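Aminotransferase (Psychrobacter arcticus 273-4, PDB 3IF2) probably transfers amino groups between amino acids and keto acids such as valine and pyruvate, using pyridoxal 5'-phosphate as cofactor. Local coordinates at residues A72-S75 and M76-S80; N263-N266 and N267-L270. All coordinates share one frame; numbering follows the deposited sequence.

Interaction 1: A72-S75 and M76-S80; sequences AIIS and MANYS. With PLP (pyridoxal-5'-phosphate), chain E.
The carboxamide of Asn78 turns back on the main chain of Ile74 near the C-terminal end of helix 71-77. The chain then leads to Tyr79, which reaches a pyridoxal phosphate held mostly by the second subunit, as expected of a fold type I aminotransferase dimer. Asn78 ND2 donates to Ile74 O at 2.8 Å, and the N-H points almost straight at the oxygen (178°). The acceptor lies in the amide plane of Asn78, and the donor meets a lone pair in the carbonyl plane of Ile74. This geometry favours the observed turn of the amide. The side chains of Ile74 and Asn78 run side by side in the same direction, with Ile74 CG2 4.0 Å from Asn78 ND2.

Backbone bonds hold the turn before it: Met76 N to Ala72 O at 2.9 Å and Ala77 N to Ile73 O at 2.8 Å. Met76, modelled as selenomethionine, folds its chain at the selenium (chi3 -96°). Its CE thereby comes back over the preceding turn and lies 3.9 Å from both Ala72 CB and Ile73 CD1. Ile73 CD1 also lies against the selenium of Met76, the two side chains set at a slant to each other. Met282 of the second subunit packs on Met76, so this apolar patch belongs to the dimer interface.

Asn41 of the second subunit bonds to Ala77 O and Tyr79 N, tying down the chain on the way to the tyrosine. Arg283, Ser273 and Ser275 of that subunit also bond to the cofactor. Tyr79 keeps CG anti to its carbonyl carbon, and this chi1 of -72° sets the ring where its hydroxyl meets the phosphate. The phosphate oxygen O3P sits at the ring edge, in its plane, and Tyr79 OH donates to PLP O3P at 2.7 Å.

Interaction 2: N263-N266 and N267-L270; sequences NWDN and NTIL
Trp264 first meets Leu270 through its CB, which lies 4.0 Å from Leu270 CD1. The ring then swings alongside Thr268, because CG stands anti to the backbone N (chi1 -176°). At the next step out, Trp264 CD1 touches Thr268 CB at 3.8 Å. Leu270 CG approaches Trp264 CD1 at 3.9 Å, near the ring plane and at its edge. The side chains of Trp264 and Thr268 lie antiparallel alongside one another. Further out, Trp264 NE1 makes a weak hydrogen bond to Val288 O, and the ring meets that of Trp102 with the planes about 40° apart.

The chain doubles back here through a type I beta turn, Asp265 to Thr268, that leads into strand 268-273 of the large mixed sheet. Thr268 N closes it on Asp265 O at 3.0 Å. An Asx turn overlaps it: Asn267 N donates to Asp265 OD1 at 3.0 Å. Asp265 OD1 also accepts from Thr268 OG1 at 2.8 Å. The two donors come from opposite faces of the carboxylate plane, both well out of it. Asn266 ND2 bonds to Asp290 OD1, and Asn267 ND2 to Ile240 O.

Overall arrangement
Interaction 1 comes first along the chain and interaction 2 well after it. Their centres are 31 Å apart, their nearest atoms about 17 Å, and they do not touch. Interaction 1 lies at the edge of the chain, on helix 71-77 and the loop after it. Interaction 2 lies nearer the middle, at the start of strand 268-273 in the large mixed sheet. Both touch the second subunit. Each also relates to a cofactor site, but not the same one. Residues 76-80 supply Tyr79 to the site of the second subunit. Strand 268-273 runs on to Ser273, which binds the cofactor of its own chain. Each site of the dimer therefore draws on both subunits.

Interaction 1: A72-S75 and M76-S80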
# COMPACT_ATOMS: atom_id res chain seq x y z
N ALA A 72 3.76 -21.09 -2.65
CA ALA A 72 2.79 -20.32 -1.88
C ALA A 72 3.38 -19.94 -0.51
O ALA A 72 3.34 -18.77 -0.15
CB ALA A 72 1.48 -21.09 -1.72
N ILE A 73 3.95 -20.91 0.21
CA ILE A 73 4.58 -20.63 1.51
C ILE A 73 5.79 -19.67 1.40
O ILE A 73 5.92 -18.74 2.19
CB ILE A 73 4.96 -21.96 2.28
CG1 ILE A 73 3.68 -22.66 2.78
CG2 ILE A 73 5.92 -21.70 3.43
CD1 ILE A 73 2.70 -21.82 3.67
N ILE A 74 6.65 -19.89 0.42
CA ILE A 74 7.85 -19.07 0.24
C ILE A 74 7.47 -17.61 -0.05
O ILE A 74 8.07 -16.67 0.51
CB ILE A 74 8.82 -19.69 -0.85
CG1 ILE A 74 9.41 -21.02 -0.32
CG2 ILE A 74 9.95 -18.74 -1.21
CD1 ILE A 74 10.12 -21.86 -1.39
N SER A 75 6.44 -17.45 -0.89
CA SER A 75 5.88 -16.17 -1.29
C SER A 75 5.24 -15.45 -0.07
O SER A 75 5.50 -14.27 0.18
CB SER A 75 4.90 -16.42 -2.43
OG SER A 75 4.42 -15.23 -2.98
N MSE A 76 4.42 -16.17 0.69
CA MSE A 76 3.86 -15.68 1.99
C MSE A 76 4.89 -15.31 3.09
O MSE A 76 4.72 -14.31 3.80
CB MSE A 76 3.06 -16.81 2.65
CG MSE A 76 1.61 -16.74 2.53
SE MSE A 76 0.89 -18.35 3.33
CE MSE A 76 0.79 -19.16 1.59
N ALA A 77 5.88 -16.19 3.26
CA ALA A 77 6.82 -16.15 4.39
C ALA A 77 7.98 -15.16 4.30
O ALA A 77 8.75 -15.07 5.25
CB ALA A 77 7.36 -17.56 4.69
N ASN A 78 8.09 -14.44 3.19
CA ASN A 78 9.21 -13.52 2.94
C ASN A 78 8.78 -12.20 2.30
O ASN A 78 7.89 -12.17 1.42
CB ASN A 78 10.19 -14.18 1.97
CG ASN A 78 10.82 -15.41 2.54
OD1 ASN A 78 11.80 -15.33 3.26
ND2 ASN A 78 10.27 -16.58 2.20
N TYR A 79 9.41 -11.12 2.76
CA TYR A 79 9.26 -9.80 2.18
C TYR A 79 9.93 -9.87 0.81
O TYR A 79 10.98 -10.49 0.69
CB TYR A 79 10.09 -8.74 2.97
CG TYR A 79 9.58 -8.33 4.34
CD1 TYR A 79 8.50 -7.45 4.44
CD2 TYR A 79 10.20 -8.76 5.51
CE1 TYR A 79 8.01 -7.06 5.68
CE2 TYR A 79 9.71 -8.37 6.77
CZ TYR A 79 8.61 -7.51 6.84
OH TYR A 79 8.09 -7.05 8.02
N SER A 80 9.35 -9.22 -0.20
CA SER A 80 10.03 -9.06 -1.50
C SER A 80 11.01 -7.91 -1.37
O SER A 80 11.05 -7.24 -0.33
CB SER A 80 9.04 -8.72 -2.63
OG SER A 80 8.44 -7.43 -2.47
N1 PLP E . 7.26 -2.27 13.67
C2 PLP E . 8.49 -2.83 13.96
C2A PLP E . 8.97 -2.64 15.37
C3 PLP E . 9.20 -3.54 12.97
O3 PLP E . 10.42 -4.12 13.24
C4 PLP E . 8.65 -3.66 11.66
C4A PLP E . 9.25 -4.59 10.60
O4A PLP E . 10.45 -4.62 10.37
C5 PLP E . 7.39 -3.06 11.39
C6 PLP E . 6.72 -2.38 12.41
C5A PLP E . 6.75 -3.13 10.00
O4P PLP E . 6.16 -4.38 9.77
P PLP E . 5.12 -4.61 8.58
O1P PLP E . 4.91 -3.40 7.73
O2P PLP E . 3.80 -5.00 9.21
O3P PLP E . 5.72 -5.75 7.86

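Interaction 2: N263-N266 and N267-L270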
# COMPACT_ATOMS: atom_id res chain seq x y z
N ASN A 263 2.91 1.12 -27.22
CA ASN A 263 4.27 1.60 -27.45
C ASN A 263 4.93 2.07 -26.15
O ASN A 263 4.26 2.41 -25.17
CB ASN A 263 4.28 2.74 -28.47
CG ASN A 263 4.04 2.26 -29.90
OD1 ASN A 263 3.14 2.75 -30.57
ND2 ASN A 263 4.84 1.30 -30.37
N TRP A 264 6.27 2.08 -26.18
CA TRP A 264 7.09 2.50 -25.06
C TRP A 264 8.48 2.98 -25.51
O TRP A 264 9.00 2.58 -26.56
CB TRP A 264 7.26 1.32 -24.08
CG TRP A 264 8.02 1.68 -22.83
CD1 TRP A 264 7.52 2.22 -21.69
CD2 TRP A 264 9.43 1.55 -22.63
NE1 TRP A 264 8.53 2.43 -20.78
CE2 TRP A 264 9.71 2.03 -21.35
CE3 TRP A 264 10.48 1.10 -23.43
CZ2 TRP A 264 11.02 2.06 -20.83
CZ3 TRP A 264 11.77 1.12 -22.92
CH2 TRP A 264 12.02 1.59 -21.64
N ASP A 265 9.03 3.89 -24.69
CA ASP A 265 10.41 4.38 -24.78
C ASP A 265 10.79 4.95 -23.39
O ASP A 265 9.94 4.94 -22.48
CB ASP A 265 10.60 5.38 -25.94
CG ASP A 265 9.85 6.70 -25.75
OD1 ASP A 265 9.41 7.07 -24.63
OD2 ASP A 265 9.71 7.40 -26.79
N ASN A 266 12.01 5.46 -23.23
CA ASN A 266 12.45 5.99 -21.92
C ASN A 266 11.73 7.23 -21.39
O ASN A 266 11.88 7.56 -20.22
CB ASN A 266 13.98 6.16 -21.85
CG ASN A 266 14.69 4.83 -21.95
OD1 ASN A 266 14.92 4.33 -23.05
ND2 ASN A 266 15.04 4.23 -20.82
N ASN A 267 10.95 7.92 -22.23
CA ASN A 267 10.13 9.03 -21.78
C ASN A 267 8.65 8.61 -21.55
O ASN A 267 7.77 9.47 -21.42
CB ASN A 267 10.26 10.22 -22.76
CG ASN A 267 10.00 11.55 -22.09
OD1 ASN A 267 10.57 11.84 -21.03
ND2 ASN A 267 9.15 12.36 -22.69
N THR A 268 8.37 7.30 -21.49
CA THR A 268 7.03 6.79 -21.27
C THR A 268 7.00 6.01 -19.94
O THR A 268 7.94 5.28 -19.62
CB THR A 268 6.58 5.86 -22.43
OG1 THR A 268 6.83 6.51 -23.69
CG2 THR A 268 5.10 5.50 -22.32
N ILE A 269 5.93 6.21 -19.17
CA ILE A 269 5.70 5.49 -17.90
C ILE A 269 4.39 4.72 -18.15
O ILE A 269 3.32 5.32 -18.18
CB ILE A 269 5.61 6.45 -16.68
CG1 ILE A 269 6.91 7.29 -16.56
CG2 ILE A 269 5.37 5.69 -15.36
CD1 ILE A 269 6.86 8.43 -15.52
N LEU A 270 4.49 3.41 -18.41
CA LEU A 270 3.33 2.53 -18.66
C LEU A 270 2.91 1.85 -17.38
O LEU A 270 3.72 1.15 -16.77
CB LEU A 270 3.64 1.44 -19.70
CG LEU A 270 3.68 1.71 -21.19
CD1 LEU A 270 4.02 0.41 -21.89
CD2 LEU A 270 2.33 2.22 -21.66